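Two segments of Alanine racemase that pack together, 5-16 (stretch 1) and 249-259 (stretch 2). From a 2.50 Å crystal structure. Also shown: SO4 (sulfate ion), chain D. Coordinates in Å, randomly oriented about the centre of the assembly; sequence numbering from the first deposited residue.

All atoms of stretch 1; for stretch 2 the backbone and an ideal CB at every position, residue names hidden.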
# COMPACT_ATOMS: atom_id res chain seq x y z
N ALA A 5 31.27 2.36 -7.27
CA ALA A 5 30.04 3.05 -6.91
C ALA A 5 28.94 2.62 -7.88
O ALA A 5 29.10 2.70 -9.10
CB ALA A 5 30.24 4.54 -6.99
N ILE A 6 27.82 2.18 -7.32
CA ILE A 6 26.72 1.70 -8.09
C ILE A 6 25.63 2.76 -7.92
O ILE A 6 25.01 2.87 -6.86
CB ILE A 6 26.27 0.30 -7.60
CG1 ILE A 6 27.44 -0.68 -7.71
CG2 ILE A 6 25.03 -0.23 -8.39
CD1 ILE A 6 27.20 -2.02 -7.15
N HIS A 7 25.44 3.57 -8.94
CA HIS A 7 24.42 4.57 -8.91
C HIS A 7 23.15 4.12 -9.66
O HIS A 7 22.14 4.84 -9.65
CB HIS A 7 24.94 5.90 -9.46
CG HIS A 7 26.00 6.53 -8.62
ND1 HIS A 7 27.02 7.29 -9.14
CD2 HIS A 7 26.23 6.48 -7.29
CE1 HIS A 7 27.80 7.72 -8.18
NE2 HIS A 7 27.35 7.23 -7.04
N ARG A 8 23.21 2.92 -10.26
CA ARG A 8 22.08 2.32 -11.02
C ARG A 8 21.92 0.82 -10.65
O ARG A 8 22.34 -0.06 -11.41
CB ARG A 8 22.39 2.47 -12.53
CG ARG A 8 21.43 1.80 -13.50
CD ARG A 8 20.48 2.77 -14.13
NE ARG A 8 21.13 3.87 -14.85
CZ ARG A 8 20.69 5.13 -14.83
NH1 ARG A 8 21.33 6.08 -15.51
NH2 ARG A 8 19.61 5.47 -14.11
N PRO A 9 21.39 0.55 -9.46
CA PRO A 9 21.38 -0.78 -8.86
C PRO A 9 20.35 -1.67 -9.46
O PRO A 9 20.48 -2.92 -9.41
CB PRO A 9 21.04 -0.53 -7.41
CG PRO A 9 20.42 0.87 -7.35
CD PRO A 9 21.06 1.61 -8.49
N THR A 10 19.31 -1.07 -10.02
CA THR A 10 18.33 -1.85 -10.70
C THR A 10 17.91 -1.12 -11.97
O THR A 10 18.06 0.09 -12.05
CB THR A 10 17.11 -2.05 -9.80
OG1 THR A 10 16.56 -0.77 -9.42
CG2 THR A 10 17.46 -2.85 -8.60
N TRP A 11 17.40 -1.84 -12.94
CA TRP A 11 16.92 -1.24 -14.17
C TRP A 11 16.05 -2.23 -14.98
O TRP A 11 16.04 -3.43 -14.70
CB TRP A 11 18.11 -0.77 -15.00
CG TRP A 11 19.01 -1.85 -15.46
CD1 TRP A 11 18.94 -2.53 -16.63
CD2 TRP A 11 20.16 -2.37 -14.76
NE1 TRP A 11 19.96 -3.48 -16.69
CE2 TRP A 11 20.71 -3.39 -15.55
CE3 TRP A 11 20.77 -2.06 -13.53
CZ2 TRP A 11 21.84 -4.08 -15.18
CZ3 TRP A 11 21.86 -2.78 -13.15
CH2 TRP A 11 22.40 -3.77 -13.97
N VAL A 12 15.31 -1.71 -15.96
CA VAL A 12 14.51 -2.51 -16.90
C VAL A 12 15.27 -2.55 -18.17
O VAL A 12 15.54 -1.51 -18.75
CB VAL A 12 13.15 -1.90 -17.30
CG1 VAL A 12 12.43 -2.82 -18.32
CG2 VAL A 12 12.29 -1.67 -16.09
N SER A 13 15.61 -3.76 -18.59
CA SER A 13 16.43 -3.99 -19.75
C SER A 13 15.47 -4.36 -20.90
O SER A 13 14.70 -5.29 -20.77
CB SER A 13 17.38 -5.14 -19.44
OG SER A 13 18.08 -5.48 -20.60
N VAL A 14 15.57 -3.64 -22.00
CA VAL A 14 14.67 -3.74 -23.12
C VAL A 14 15.45 -4.11 -24.40
O VAL A 14 16.27 -3.34 -24.90
CB VAL A 14 13.98 -2.38 -23.38
CG1 VAL A 14 13.08 -2.50 -24.61
CG2 VAL A 14 13.23 -1.87 -22.15
N ASP A 15 15.22 -5.30 -24.92
CA ASP A 15 15.94 -5.77 -26.09
C ASP A 15 15.20 -5.40 -27.38
O ASP A 15 14.16 -5.99 -27.72
CB ASP A 15 16.08 -7.28 -25.97
CG ASP A 15 16.52 -7.90 -27.24
OD1 ASP A 15 16.66 -7.16 -28.24
OD2 ASP A 15 16.71 -9.13 -27.24
N LEU A 16 15.75 -4.44 -28.10
CA LEU A 16 15.01 -3.86 -29.23
C LEU A 16 14.98 -4.78 -30.40
O LEU A 16 14.08 -4.66 -31.22
CB LEU A 16 15.59 -2.52 -29.66
CG LEU A 16 15.43 -1.37 -28.65
CD1 LEU A 16 16.21 -0.12 -29.05
CD2 LEU A 16 13.95 -1.07 -28.44
N UNK A 249 9.31 -12.22 -25.05
CA UNK A 249 9.23 -11.18 -23.98
C UNK A 249 10.46 -10.30 -24.12
O UNK A 249 11.56 -10.80 -24.11
CB UNK A 249 9.16 -11.79 -22.58
N UNK A 250 10.28 -8.99 -24.29
CA UNK A 250 11.40 -8.13 -24.65
C UNK A 250 12.07 -7.46 -23.46
O UNK A 250 13.16 -6.92 -23.59
CB UNK A 250 10.92 -7.05 -25.63
N UNK A 251 11.44 -7.51 -22.30
CA UNK A 251 11.93 -6.72 -21.17
C UNK A 251 12.31 -7.67 -20.04
O UNK A 251 11.81 -8.77 -19.98
CB UNK A 251 10.88 -5.71 -20.70
N UNK A 252 13.20 -7.19 -19.15
CA UNK A 252 13.60 -7.85 -17.93
C UNK A 252 13.83 -6.76 -16.89
O UNK A 252 14.15 -5.60 -17.23
CB UNK A 252 14.85 -8.71 -18.14
N UNK A 253 13.66 -7.13 -15.62
CA UNK A 253 14.10 -6.29 -14.55
C UNK A 253 15.43 -6.94 -14.10
O UNK A 253 15.51 -8.16 -13.91
CB UNK A 253 13.06 -6.18 -13.43
N UNK A 254 16.46 -6.11 -13.99
CA UNK A 254 17.77 -6.56 -13.67
C UNK A 254 18.33 -5.80 -12.50
O UNK A 254 17.91 -4.68 -12.19
CB UNK A 254 18.69 -6.43 -14.89
N UNK A 255 19.36 -6.39 -11.92
CA UNK A 255 20.17 -5.75 -10.93
C UNK A 255 21.61 -6.28 -11.09
O UNK A 255 21.95 -6.83 -12.14
CB UNK A 255 19.62 -6.00 -9.53
N UNK A 256 22.43 -6.10 -10.06
CA UNK A 256 23.82 -6.55 -10.10
C UNK A 256 24.30 -6.89 -8.71
O UNK A 256 23.73 -6.45 -7.74
CB UNK A 256 24.72 -5.48 -10.72
N UNK A 257 25.37 -7.68 -8.61
CA UNK A 257 25.93 -8.07 -7.33
C UNK A 257 26.67 -6.86 -6.76
O UNK A 257 27.58 -6.36 -7.41
CB UNK A 257 26.86 -9.28 -7.47
N UNK A 258 26.27 -6.43 -5.55
CA UNK A 258 26.90 -5.33 -4.81
C UNK A 258 27.92 -5.79 -3.76
O UNK A 258 28.77 -5.01 -3.35
CB UNK A 258 25.82 -4.50 -4.12
N UNK A 259 27.83 -7.05 -3.34
CA UNK A 259 28.72 -7.59 -2.33
C UNK A 259 28.77 -9.12 -2.45
O UNK A 259 27.74 -9.78 -2.62
CB UNK A 259 28.27 -7.17 -0.93
S SO4 D . 20.18 9.41 -14.31
O1 SO4 D . 19.13 8.67 -13.65
O2 SO4 D . 21.43 9.57 -13.51
O3 SO4 D . 20.38 8.69 -15.56
O4 SO4 D . 19.62 10.74 -14.59

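The backbones of 10-15 and 251-256 run antiparallel, and side chains alternate between two faces.

Position 249 has nothing of stretch 1 within reach of its ideal CB, so almost anything would serve. It is Arg249, whose NH1 bonds to the backbone O of position 251 at 3.0 Å.

At 250 the carbonyl O already accepts from Asp15 N (2.9 Å), and CB points sideways, 5.1 Å from Val14 CG1. A branched or long aliphatic chain could reach that methyl. Ile250 does, its CD1 lying 4.2 Å from Val14 CG1.

Position 251 is a non-hydrogen-bonded partner of Val14, with CB on the face of Val12 and Val14. Valine, isoleucine or an aromatic would fit. Phe251 sets CB 4.1 Å from Val12 CG1, while its ring leads away from stretch 1.

Position 252 pairs with Ser13 through two backbone hydrogen bonds, Ser13 N to 252 O (2.7 Å) and 252 N to Ser13 O (2.9 Å). CB shares the face of Trp11 and Ser13; many residues would do. It is Ser252; between the two side chains the closest pair is Ser252 CB and Ser13 CB, 4.4 Å apart.

Position 253, opposite Val12, returns to the valine face, and a beta-branched residue suits its extended backbone. Val253 takes it, in the t rotamer, its CA 3.5 Å from Trp11 O in a CA-H...O contact.

At 254 the ladder closes twice on Trp11: 254 N to Trp11 O is 2.8 Å, Trp11 N to 254 O 3.0 Å. CB sits 3.7 Å from Trp11 NE1, and Ser13 CB is 4.9 Å away. A compact side chain, such as alanine, serine or cysteine, looks right. Cys254 lays CB over the ring face, 3.9 Å from the centroid of the Trp11 five-membered ring, and its SG reaches 3.8 Å from Ser13 CB.

Position 255 has CB only 3.2 Å from Pro9 O, an acceptor within reach of a short donor, with Thr10 CG2 3.9 Å off. Serine or threonine is the obvious candidate. Ser255, chi1 t, donates from OG to Pro9 O at 2.6 Å.

At 256 CB points toward stretch 1, 4.3 Å from Trp11 CH2; glutamine, methionine or another long chain would be plausible. Glu256 brings OE2 to the indole edge, 4.0 Å from Trp11 CZ3. OE2 also packs tightly on Ile6 CG2, at 3.0 Å, and finds no hydrogen-bond donor in stretch 1.

Position 257 points away and is little constrained here; it is Ile257.

At 258 the ideal CB lies 4.1 Å from Ile6 CD1, which suits an apolar group, and a methyl is enough. Ala258 supplies just that.

Position 259 is out of reach, and holds Asp259.

Stretch 2 (249-259) RIFSVCSEIAD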
# COMPACT_ATOMS: atom_id res chain seq x y z
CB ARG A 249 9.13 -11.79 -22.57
CG ARG A 249 9.03 -10.73 -21.41
CD ARG A 249 8.92 -11.34 -19.98
NE ARG A 249 9.63 -12.62 -19.87
CZ ARG A 249 10.94 -12.77 -19.63
NH1 ARG A 249 11.76 -11.71 -19.44
NH2 ARG A 249 11.46 -14.00 -19.58
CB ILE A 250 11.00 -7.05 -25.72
CG1 ILE A 250 10.24 -5.86 -25.13
CG2 ILE A 250 10.16 -7.68 -26.82
CD1 ILE A 250 9.93 -4.82 -26.16
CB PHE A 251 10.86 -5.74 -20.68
CG PHE A 251 9.60 -6.41 -20.30
CD1 PHE A 251 9.38 -6.83 -19.02
CD2 PHE A 251 8.65 -6.71 -21.26
CE1 PHE A 251 8.21 -7.50 -18.67
CE2 PHE A 251 7.49 -7.38 -20.94
CZ PHE A 251 7.26 -7.78 -19.64
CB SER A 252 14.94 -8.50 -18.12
OG SER A 252 14.87 -9.62 -18.96
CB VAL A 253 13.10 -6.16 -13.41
CG1 VAL A 253 13.68 -5.28 -12.28
CG2 VAL A 253 11.79 -5.58 -13.90
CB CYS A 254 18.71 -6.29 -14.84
SG CYS A 254 18.32 -7.12 -16.32
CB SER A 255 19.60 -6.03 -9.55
OG SER A 255 20.36 -5.38 -8.54
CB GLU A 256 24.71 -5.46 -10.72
CG GLU A 256 24.85 -4.21 -9.86
CD GLU A 256 25.57 -3.08 -10.57
OE1 GLU A 256 26.74 -3.26 -10.92
OE2 GLU A 256 24.98 -2.01 -10.76
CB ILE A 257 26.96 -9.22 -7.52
CG1 ILE A 257 26.30 -10.49 -8.01
CG2 ILE A 257 27.72 -9.51 -6.21
CD1 ILE A 257 27.24 -11.69 -8.13
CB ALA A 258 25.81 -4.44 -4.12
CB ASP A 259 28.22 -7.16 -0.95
CG ASP A 259 29.26 -7.38 0.17
OD1 ASP A 259 30.47 -7.30 -0.11
OD2 ASP A 259 28.83 -7.61 1.35
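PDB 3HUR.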